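Cutm, flavoprotein of carbon monoxide dehydrogenase (Hydrogenophaga pseudoflava, PDB 1FFV) binds FAD and, as the flavoprotein subunit of carbon monoxide dehydrogenase, probably passes electrons from CO oxidation on to an external acceptor. Local coordinates at residues C[182-187]-C[276-281]; C[196-201]-C[214-219]. One frame throughout, in Å; residues are numbered along the deposited sequence.

Interaction 1: C[182-187]-C[276-281]. With FAD (flavin-adenine dinucleotide), chain J.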
ATOM      1  N   ALA C 182     -44.846  30.344  27.054  1.00 31.26           N
ATOM      2  CA  ALA C 182     -44.832  29.100  26.303  1.00 31.07           C
ATOM      3  C   ALA C 182     -44.376  29.281  24.867  1.00 30.73           C
ATOM      4  O   ALA C 182     -44.507  30.360  24.292  1.00 30.76           O
ATOM      5  CB  ALA C 182     -46.222  28.455  26.319  1.00 30.72           C
ATOM      6  N   TYR C 183     -43.775  28.228  24.325  1.00 30.40           N
ATOM      7  CA  TYR C 183     -43.355  28.198  22.930  1.00 30.21           C
ATOM      8  C   TYR C 183     -43.682  26.808  22.412  1.00 30.50           C
ATOM      9  O   TYR C 183     -43.007  25.836  22.751  1.00 30.43           O
ATOM     10  CB  TYR C 183     -41.863  28.463  22.736  1.00 28.88           C
ATOM     11  CG  TYR C 183     -41.531  28.671  21.274  1.00 28.09           C
ATOM     12  CD1 TYR C 183     -42.247  29.602  20.516  1.00 27.73           C
ATOM     13  CD2 TYR C 183     -40.546  27.914  20.631  1.00 27.36           C
ATOM     14  CE1 TYR C 183     -42.002  29.777  19.157  1.00 27.13           C
ATOM     15  CE2 TYR C 183     -40.290  28.084  19.256  1.00 27.03           C
ATOM     16  CZ  TYR C 183     -41.028  29.021  18.533  1.00 27.35           C
ATOM     17  OH  TYR C 183     -40.815  29.220  17.189  1.00 26.95           O
ATOM     18  N   GLU C 184     -44.775  26.704  21.669  1.00 31.13           N
ATOM     19  CA  GLU C 184     -45.189  25.425  21.103  1.00 31.51           C
ATOM     20  C   GLU C 184     -44.676  25.369  19.675  1.00 31.55           C
ATOM     21  O   GLU C 184     -45.054  26.197  18.846  1.00 31.65           O
ATOM     22  CB  GLU C 184     -46.713  25.290  21.120  1.00 31.73           C
ATOM     23  CG  GLU C 184     -47.331  25.217  22.512  1.00 32.57           C
ATOM     24  CD  GLU C 184     -46.960  23.953  23.274  1.00 33.73           C
ATOM     25  OE1 GLU C 184     -46.991  22.847  22.686  1.00 33.75           O
ATOM     26  OE2 GLU C 184     -46.641  24.069  24.477  1.00 35.03           O
ATOM     27  N   LYS C 185     -43.806  24.401  19.398  1.00 31.37           N
ATOM     28  CA  LYS C 185     -43.233  24.246  18.065  1.00 31.39           C
ATOM     29  C   LYS C 185     -43.488  22.867  17.436  1.00 31.58           C
ATOM     30  O   LYS C 185     -43.023  21.838  17.939  1.00 31.38           O
ATOM     31  CB  LYS C 185     -41.728  24.552  18.122  1.00 31.15           C
ATOM     32  CG  LYS C 185     -40.943  24.278  16.850  1.00 30.00           C
ATOM     33  CD  LYS C 185     -39.461  24.558  17.095  1.00 29.75           C
ATOM     34  CE  LYS C 185     -38.608  24.325  15.851  1.00 28.88           C
ATOM     35  NZ  LYS C 185     -37.189  24.697  16.085  1.00 28.13           N
ATOM     36  N   LEU C 186     -44.242  22.863  16.337  1.00 31.69           N
ATOM     37  CA  LEU C 186     -44.562  21.644  15.598  1.00 31.93           C
ATOM     38  C   LEU C 186     -43.406  21.449  14.615  1.00 32.00           C
ATOM     39  O   LEU C 186     -43.159  22.309  13.773  1.00 32.41           O
ATOM     40  CB  LEU C 186     -45.868  21.841  14.825  1.00 32.02           C
ATOM     41  CG  LEU C 186     -46.757  20.649  14.462  1.00 32.76           C
ATOM     42  CD1 LEU C 186     -47.487  21.000  13.188  1.00 32.69           C
ATOM     43  CD2 LEU C 186     -45.965  19.375  14.257  1.00 32.45           C
ATOM     44  N   LYS C 187     -42.732  20.308  14.687  1.00 32.17           N
ATOM     45  CA  LYS C 187     -41.573  20.041  13.823  1.00 32.85           C
ATOM     46  C   LYS C 187     -41.514  18.561  13.411  1.00 32.82           C
ATOM     47  O   LYS C 187     -41.875  17.690  14.209  1.00 32.72           O
ATOM     48  CB  LYS C 187     -40.304  20.384  14.614  1.00 33.32           C
ATOM     49  CG  LYS C 187     -40.256  19.573  15.897  1.00 34.36           C
ATOM     50  CD  LYS C 187     -39.175  19.940  16.863  1.00 35.69           C
ATOM     51  CE  LYS C 187     -39.312  19.023  18.074  1.00 36.11           C
ATOM     52  NZ  LYS C 187     -38.609  19.561  19.258  1.00 37.45           N
ATOM     53  N   LYS C 276     -53.603  27.537  20.704  1.00 30.67           N
ATOM     54  CA  LYS C 276     -54.409  26.956  21.771  1.00 31.11           C
ATOM     55  C   LYS C 276     -53.510  26.292  22.807  1.00 31.26           C
ATOM     56  O   LYS C 276     -53.702  26.489  24.006  1.00 31.41           O
ATOM     57  CB  LYS C 276     -55.423  25.952  21.204  1.00 31.24           C
ATOM     58  CG  LYS C 276     -56.603  26.611  20.502  1.00 31.77           C
ATOM     59  CD  LYS C 276     -57.308  25.676  19.504  1.00 32.88           C
ATOM     60  CE  LYS C 276     -58.132  24.591  20.180  1.00 33.10           C
ATOM     61  N   ARG C 277     -52.509  25.539  22.349  1.00 31.40           N
ATOM     62  CA  ARG C 277     -51.573  24.871  23.259  1.00 31.68           C
ATOM     63  C   ARG C 277     -50.677  25.855  24.014  1.00 31.82           C
ATOM     64  O   ARG C 277     -50.392  25.662  25.195  1.00 32.32           O
ATOM     65  CB  ARG C 277     -50.711  23.855  22.506  1.00 31.88           C
ATOM     66  CG  ARG C 277     -51.495  22.667  21.986  1.00 31.85           C
ATOM     67  CD  ARG C 277     -50.651  21.718  21.159  1.00 31.77           C
ATOM     68  NE  ARG C 277     -51.427  20.533  20.802  1.00 31.41           N
ATOM     69  CZ  ARG C 277     -50.908  19.343  20.511  1.00 30.98           C
ATOM     70  NH1 ARG C 277     -49.588  19.161  20.516  1.00 30.38           N
ATOM     71  NH2 ARG C 277     -51.720  18.318  20.265  1.00 30.42           N
ATOM     72  N   ALA C 278     -50.232  26.908  23.333  1.00 31.91           N
ATOM     73  CA  ALA C 278     -49.368  27.914  23.953  1.00 31.77           C
ATOM     74  C   ALA C 278     -50.116  28.686  25.038  1.00 31.64           C
ATOM     75  O   ALA C 278     -49.640  28.810  26.169  1.00 31.52           O
ATOM     76  CB  ALA C 278     -48.812  28.869  22.895  1.00 31.35           C
ATOM     77  N   LEU C 279     -51.297  29.186  24.687  1.00 31.66           N
ATOM     78  CA  LEU C 279     -52.124  29.935  25.625  1.00 31.78           C
ATOM     79  C   LEU C 279     -52.422  29.093  26.863  1.00 32.53           C
ATOM     80  O   LEU C 279     -52.301  29.576  27.996  1.00 32.60           O
ATOM     81  CB  LEU C 279     -53.427  30.362  24.954  1.00 30.69           C
ATOM     82  CG  LEU C 279     -53.291  31.401  23.839  1.00 30.09           C
ATOM     83  CD1 LEU C 279     -54.608  31.558  23.110  1.00 29.00           C
ATOM     84  CD2 LEU C 279     -52.820  32.730  24.414  1.00 29.58           C
ATOM     85  N   ASN C 280     -52.763  27.824  26.643  1.00 33.34           N
ATOM     86  CA  ASN C 280     -53.074  26.904  27.733  1.00 34.17           C
ATOM     87  C   ASN C 280     -51.873  26.609  28.621  1.00 34.18           C
ATOM     88  O   ASN C 280     -51.992  26.582  29.846  1.00 34.17           O
ATOM     89  CB  ASN C 280     -53.662  25.602  27.185  1.00 34.78           C
ATOM     90  CG  ASN C 280     -55.158  25.694  26.952  1.00 35.65           C
ATOM     91  OD1 ASN C 280     -55.619  25.616  25.812  1.00 36.14           O
ATOM     92  ND2 ASN C 280     -55.920  25.855  28.029  1.00 35.71           N
ATOM     93  N   ALA C 281     -50.716  26.408  28.001  1.00 34.40           N
ATOM     94  CA  ALA C 281     -49.495  26.121  28.739  1.00 34.70           C
ATOM     95  C   ALA C 281     -49.038  27.370  29.479  1.00 34.96           C
ATOM     96  O   ALA C 281     -48.517  27.284  30.593  1.00 34.96           O
ATOM     97  CB  ALA C 281     -48.404  25.634  27.790  1.00 34.45           C
TER
HETATM   98  PA  FAD J1922     -24.889  33.849  10.548  1.00 29.21           P
HETATM   99  O1A FAD J1922     -23.687  34.689  10.409  1.00 29.41           O
HETATM  100  O2A FAD J1922     -24.915  32.622   9.973  1.00 30.00           O
HETATM  101  O5B FAD J1922     -25.947  34.694   9.919  1.00 29.44           O
HETATM  102  C5B FAD J1922     -26.178  36.012  10.374  1.00 30.73           C
HETATM  103  C4B FAD J1922     -26.957  36.748   9.291  1.00 30.24           C
HETATM  104  O4B FAD J1922     -27.359  37.986   9.954  1.00 29.94           O
HETATM  105  C3B FAD J1922     -26.156  37.288   8.137  1.00 30.34           C
HETATM  106  O3B FAD J1922     -26.881  37.848   7.102  1.00 29.91           O
HETATM  107  C2B FAD J1922     -25.229  38.208   8.903  1.00 29.66           C
HETATM  108  O2B FAD J1922     -24.543  39.046   8.036  1.00 30.02           O
HETATM  109  C1B FAD J1922     -26.198  38.923   9.791  1.00 29.68           C
HETATM  110  N9A FAD J1922     -25.783  39.146  11.164  1.00 29.29           N
HETATM  111  C8A FAD J1922     -25.326  38.216  12.063  1.00 28.92           C
HETATM  112  N7A FAD J1922     -25.032  38.745  13.248  1.00 29.07           N
HETATM  113  C5A FAD J1922     -25.306  40.082  13.108  1.00 28.88           C
HETATM  114  C6A FAD J1922     -25.207  41.193  14.043  1.00 28.68           C
HETATM  115  N6A FAD J1922     -24.789  41.086  15.275  1.00 28.45           N
HETATM  116  N1A FAD J1922     -25.580  42.398  13.526  1.00 29.19           N
HETATM  117  C2A FAD J1922     -26.021  42.553  12.257  1.00 28.87           C
HETATM  118  N3A FAD J1922     -26.150  41.599  11.338  1.00 29.60           N
HETATM  119  C4A FAD J1922     -25.786  40.372  11.811  1.00 29.04           C
HETATM  120  N1  FAD J1922     -32.653  28.378  13.721  1.00 29.93           N
HETATM  121  C2  FAD J1922     -33.808  28.394  14.369  1.00 29.80           C
HETATM  122  O2  FAD J1922     -34.267  29.404  14.787  1.00 30.34           O
HETATM  123  N3  FAD J1922     -34.568  27.223  14.604  1.00 29.58           N
HETATM  124  C4  FAD J1922     -34.143  25.997  14.169  1.00 29.96           C
HETATM  125  O4  FAD J1922     -34.821  25.015  14.393  1.00 30.70           O
HETATM  126  C4X FAD J1922     -32.880  25.961  13.451  1.00 30.09           C
HETATM  127  N5  FAD J1922     -32.416  24.792  13.000  1.00 29.50           N
HETATM  128  C5X FAD J1922     -31.230  24.808  12.336  1.00 29.49           C
HETATM  129  C6  FAD J1922     -30.758  23.580  11.869  1.00 28.92           C
HETATM  130  C7  FAD J1922     -29.585  23.482  11.193  1.00 29.44           C
HETATM  131  C7M FAD J1922     -29.103  22.140  10.698  1.00 29.82           C
HETATM  132  C8  FAD J1922     -28.792  24.658  10.947  1.00 29.34           C
HETATM  133  C8M FAD J1922     -27.484  24.579  10.196  1.00 28.68           C
HETATM  134  C9  FAD J1922     -29.247  25.902  11.412  1.00 29.43           C
HETATM  135  C9A FAD J1922     -30.451  25.977  12.100  1.00 29.73           C
HETATM  136  N10 FAD J1922     -30.973  27.206  12.596  1.00 29.77           N
HETATM  137  C10 FAD J1922     -32.149  27.213  13.252  1.00 29.94           C
HETATM  138  C1' FAD J1922     -30.180  28.464  12.400  1.00 30.05           C
HETATM  139  C2' FAD J1922     -29.230  29.118  13.508  1.00 30.24           C
HETATM  140  O2' FAD J1922     -30.316  28.943  14.378  1.00 30.18           O
HETATM  141  C3' FAD J1922     -29.029  30.182  12.446  1.00 31.08           C
HETATM  142  O3' FAD J1922     -27.800  29.608  12.946  1.00 31.07           O
HETATM  143  C4' FAD J1922     -28.295  31.467  12.762  1.00 30.88           C
HETATM  144  O4' FAD J1922     -29.599  31.684  12.131  1.00 30.48           O
HETATM  145  C5' FAD J1922     -27.928  32.582  11.776  1.00 30.09           C
HETATM  146  O5' FAD J1922     -27.223  32.901  13.189  1.00 29.13           O
HETATM  147  P   FAD J1922     -25.694  32.917  13.157  1.00 28.06           P
HETATM  148  O1P FAD J1922     -25.299  33.388  14.576  1.00 28.43           O
HETATM  149  O2P FAD J1922     -25.125  31.703  12.813  1.00 29.20           O
HETATM  150  O3P FAD J1922     -25.283  33.855  12.098  1.00 29.34           O
HETATM  151  O   HOH W   1     -47.250  20.993  20.445  1.00 31.94           O

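Interaction 2: C[196-201]-C[214-219]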
ATOM      1  N   ALA C 196     -44.979  25.088  12.128  1.00 27.71           N
ATOM      2  CA  ALA C 196     -45.772  26.161  12.698  1.00 27.08           C
ATOM      3  C   ALA C 196     -45.372  26.270  14.168  1.00 26.52           C
ATOM      4  O   ALA C 196     -45.041  25.271  14.801  1.00 26.48           O
ATOM      5  CB  ALA C 196     -47.252  25.857  12.571  1.00 26.71           C
ATOM      6  N   GLY C 197     -45.343  27.486  14.692  1.00 26.18           N
ATOM      7  CA  GLY C 197     -44.987  27.668  16.087  1.00 25.73           C
ATOM      8  C   GLY C 197     -45.670  28.890  16.666  1.00 25.65           C
ATOM      9  O   GLY C 197     -46.085  29.788  15.923  1.00 24.96           O
ATOM     10  N   CYS C 198     -45.820  28.916  17.986  1.00 25.61           N
ATOM     11  CA  CYS C 198     -46.449  30.047  18.653  1.00 26.01           C
ATOM     12  C   CYS C 198     -45.795  30.361  19.983  1.00 26.53           C
ATOM     13  O   CYS C 198     -45.667  29.491  20.854  1.00 26.69           O
ATOM     14  CB  CYS C 198     -47.945  29.818  18.865  1.00 25.78           C
ATOM     15  SG  CYS C 198     -48.743  31.100  19.909  1.00 26.15           S
ATOM     16  N   ALA C 199     -45.360  31.611  20.117  1.00 26.76           N
ATOM     17  CA  ALA C 199     -44.734  32.098  21.339  1.00 27.06           C
ATOM     18  C   ALA C 199     -45.767  32.935  22.088  1.00 27.38           C
ATOM     19  O   ALA C 199     -46.480  33.745  21.484  1.00 26.36           O
ATOM     20  CB  ALA C 199     -43.505  32.943  21.005  1.00 26.91           C
ATOM     21  N   VAL C 200     -45.849  32.722  23.399  1.00 28.32           N
ATOM     22  CA  VAL C 200     -46.789  33.441  24.253  1.00 29.24           C
ATOM     23  C   VAL C 200     -46.185  33.852  25.595  1.00 29.95           C
ATOM     24  O   VAL C 200     -45.438  33.095  26.215  1.00 29.94           O
ATOM     25  CB  VAL C 200     -48.039  32.568  24.575  1.00 29.36           C
ATOM     26  CG1 VAL C 200     -48.814  33.156  25.760  1.00 29.28           C
ATOM     27  CG2 VAL C 200     -48.955  32.473  23.371  1.00 29.14           C
ATOM     28  N   VAL C 201     -46.512  35.070  26.020  1.00 30.97           N
ATOM     29  CA  VAL C 201     -46.109  35.592  27.321  1.00 31.72           C
ATOM     30  C   VAL C 201     -47.402  36.216  27.839  1.00 32.84           C
ATOM     31  O   VAL C 201     -48.060  36.969  27.112  1.00 32.52           O
ATOM     32  CB  VAL C 201     -45.017  36.686  27.236  1.00 31.74           C
ATOM     33  CG1 VAL C 201     -44.660  37.165  28.635  1.00 30.99           C
ATOM     34  CG2 VAL C 201     -43.769  36.153  26.542  1.00 31.32           C
ATOM     35  N   ILE C 214     -48.854  37.468  21.781  1.00 28.75           N
ATOM     36  CA  ILE C 214     -48.952  36.264  20.964  1.00 28.10           C
ATOM     37  C   ILE C 214     -48.191  36.483  19.660  1.00 28.26           C
ATOM     38  O   ILE C 214     -48.435  37.463  18.956  1.00 28.21           O
ATOM     39  CB  ILE C 214     -50.426  35.917  20.628  1.00 27.88           C
ATOM     40  CG1 ILE C 214     -51.240  35.719  21.910  1.00 27.40           C
ATOM     41  CG2 ILE C 214     -50.489  34.656  19.781  1.00 27.02           C
ATOM     42  CD1 ILE C 214     -52.729  35.571  21.679  1.00 26.93           C
ATOM     43  N   ALA C 215     -47.268  35.572  19.347  1.00 28.30           N
ATOM     44  CA  ALA C 215     -46.470  35.661  18.127  1.00 28.21           C
ATOM     45  C   ALA C 215     -46.417  34.308  17.406  1.00 28.66           C
ATOM     46  O   ALA C 215     -46.371  33.248  18.043  1.00 28.35           O
ATOM     47  CB  ALA C 215     -45.073  36.180  18.434  1.00 27.96           C
ATOM     48  N   LEU C 216     -46.375  34.362  16.072  1.00 28.79           N
ATOM     49  CA  LEU C 216     -46.400  33.171  15.231  1.00 28.42           C
ATOM     50  C   LEU C 216     -45.156  32.912  14.379  1.00 28.69           C
ATOM     51  O   LEU C 216     -44.698  33.799  13.650  1.00 28.83           O
ATOM     52  CB  LEU C 216     -47.621  33.259  14.313  1.00 28.37           C
ATOM     53  CG  LEU C 216     -48.955  33.658  14.952  1.00 27.98           C
ATOM     54  CD1 LEU C 216     -50.031  33.762  13.889  1.00 27.24           C
ATOM     55  CD2 LEU C 216     -49.341  32.645  16.018  1.00 27.52           C
ATOM     56  N   THR C 217     -44.673  31.666  14.417  1.00 28.52           N
ATOM     57  CA  THR C 217     -43.491  31.246  13.664  1.00 28.38           C
ATOM     58  C   THR C 217     -43.796  30.440  12.401  1.00 28.21           C
ATOM     59  O   THR C 217     -44.586  29.500  12.425  1.00 28.07           O
ATOM     60  CB  THR C 217     -42.541  30.385  14.533  1.00 28.95           C
ATOM     61  OG1 THR C 217     -42.098  31.141  15.664  1.00 28.94           O
ATOM     62  CG2 THR C 217     -41.314  29.920  13.723  1.00 28.21           C
ATOM     63  N   ASN C 218     -43.117  30.807  11.318  1.00 28.55           N
ATOM     64  CA  ASN C 218     -43.202  30.161  10.009  1.00 29.12           C
ATOM     65  C   ASN C 218     -44.570  30.006   9.341  1.00 29.45           C
ATOM     66  O   ASN C 218     -44.800  29.039   8.607  1.00 29.20           O
ATOM     67  CB  ASN C 218     -42.484  28.804  10.045  1.00 29.92           C
ATOM     68  CG  ASN C 218     -41.717  28.516   8.755  1.00 30.84           C
ATOM     69  OD1 ASN C 218     -41.571  29.406   7.915  1.00 31.06           O
ATOM     70  ND2 ASN C 218     -41.223  27.291   8.601  1.00 30.28           N
ATOM     71  N   VAL C 219     -45.454  30.980   9.540  1.00 29.32           N
ATOM     72  CA  VAL C 219     -46.786  30.920   8.939  1.00 28.71           C
ATOM     73  C   VAL C 219     -47.114  32.149   8.091  1.00 28.53           C
ATOM     74  O   VAL C 219     -48.273  32.413   7.780  1.00 28.18           O
ATOM     75  CB  VAL C 219     -47.877  30.675  10.011  1.00 28.28           C
ATOM     76  CG1 VAL C 219     -47.721  29.286  10.593  1.00 28.01           C
ATOM     77  CG2 VAL C 219     -47.795  31.710  11.105  1.00 27.90           C
TER

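Interaction 1: C[182-187]-C[276-281]
Glu184, on strand 182-186, lays its side chain against the helix 276-281 rather than reaching for a charge on it. Its CG settles into the angle between Ala278 and Arg277, 3.5 Å from Ala278 N and against Arg277 CB. The chain then bends at chi2 (-67°), which turns the carboxylate along the helix surface: OE1 lies over the CB and CD of Arg277, while OE2 lies 4.1 Å from Ala281 CB. Arg277 runs extended from CG to NE and crosses Glu184 at about a right angle, its guanidinium plane turned 72° from that of the carboxylate. Glu184 OE1 and Arg277 NH1 therefore stay 5.0 Å apart, and a water closes the gap. It donates to Glu184 OE1 at 2.9 Å and accepts from NH1 in the plane of the guanidinium. The same guanidinium hydrogen-bonds through NE to Gln273 and forms a salt bridge through NH2 to an acidic side chain of another protein's chain.

Two residues back along the strand, Ala182 points at the helix and rests its CB 3.4 Å from Ala278 O and 3.9 Å from Ala281 CB. With alanines on both sides, the strand and helix axes approach to 7.4 Å, running nearly antiparallel at 153°. Lys185 leaves the other face of the strand. With CG anti to the backbone N and the rest of the chain straight, it carries NZ to FAD O4, 2.9 Å away, and NZ also meets Asp124 in a salt bridge. The lysine probably polarises the flavin C4 carbonyl, whereas on the helix side the water-bridged charges of Glu184 and Arg277 probably attract only modestly, so strand and helix are held mainly by van der Waals packing of small and aliphatic groups, with no direct hydrogen bond between the two segments.

Interaction 2: C[196-201]-C[214-219]
Strands 196-201 and 214-217 run antiparallel, their axes 4.5 Å apart, with Gly197-Thr217 and Ala199-Ala215 as hydrogen-bonded pairs and Cys198-Leu216 and Val200-Ile214 as non-hydrogen-bonded ones. The bonds differ in straightness: Thr217 N to Gly197 O is short at 2.8 Å and almost straight (176°), while the return bond from Gly197 N to Thr217 O is bent to 138°. CA-H...O contacts fill in between, the closest from Cys198 CA to Ala215 O at 3.3 Å. The two strands form a beta hairpin at the centre of a four-stranded antiparallel sheet. On the face carrying Cys198, SG is anti to the backbone N (chi1 172°) and reaches across to Ile214 CG2 at 4.0 Å and Leu216 CD2 at 4.2 Å; Val200 CG2 touches Ile214 CG1 beside them, and helix 264-285 packs over this face. Ala199, Ala215 and Thr217 line the other face against helix 125-131. There Thr217 CB sits 4.0 Å from Gly197 CA, and its OG1 hydrogen-bonds to Tyr183 OH. Past the strand end, Val219 CG1 folds back onto Ala196 CB.

Overall arrangement
The contacts lie with centres about 8 Å apart on one antiparallel sheet, ordered 180-186, 196-205, 208-217, 224-225, in the CO dehydrogenase flavoprotein C-terminal domain. Along the chain, both strands of interaction 2 come between the two segments of interaction 1, and helix 264-285 returns to pack on one face, nearly antiparallel to strand 180-186. Interaction 2 joins strands within the sheet, whereas interaction 1 joins one of its two outer strands to that helix. Strand 196-205 pairs with both neighbours, Ala182 O probably accepting from Val200 N. On the face turned away from the helix, Tyr183 touches Ala199, and Asp124 hydrogen-bonds Tyr183 OH and forms a salt bridge with Lys185, so this side borders the flavin.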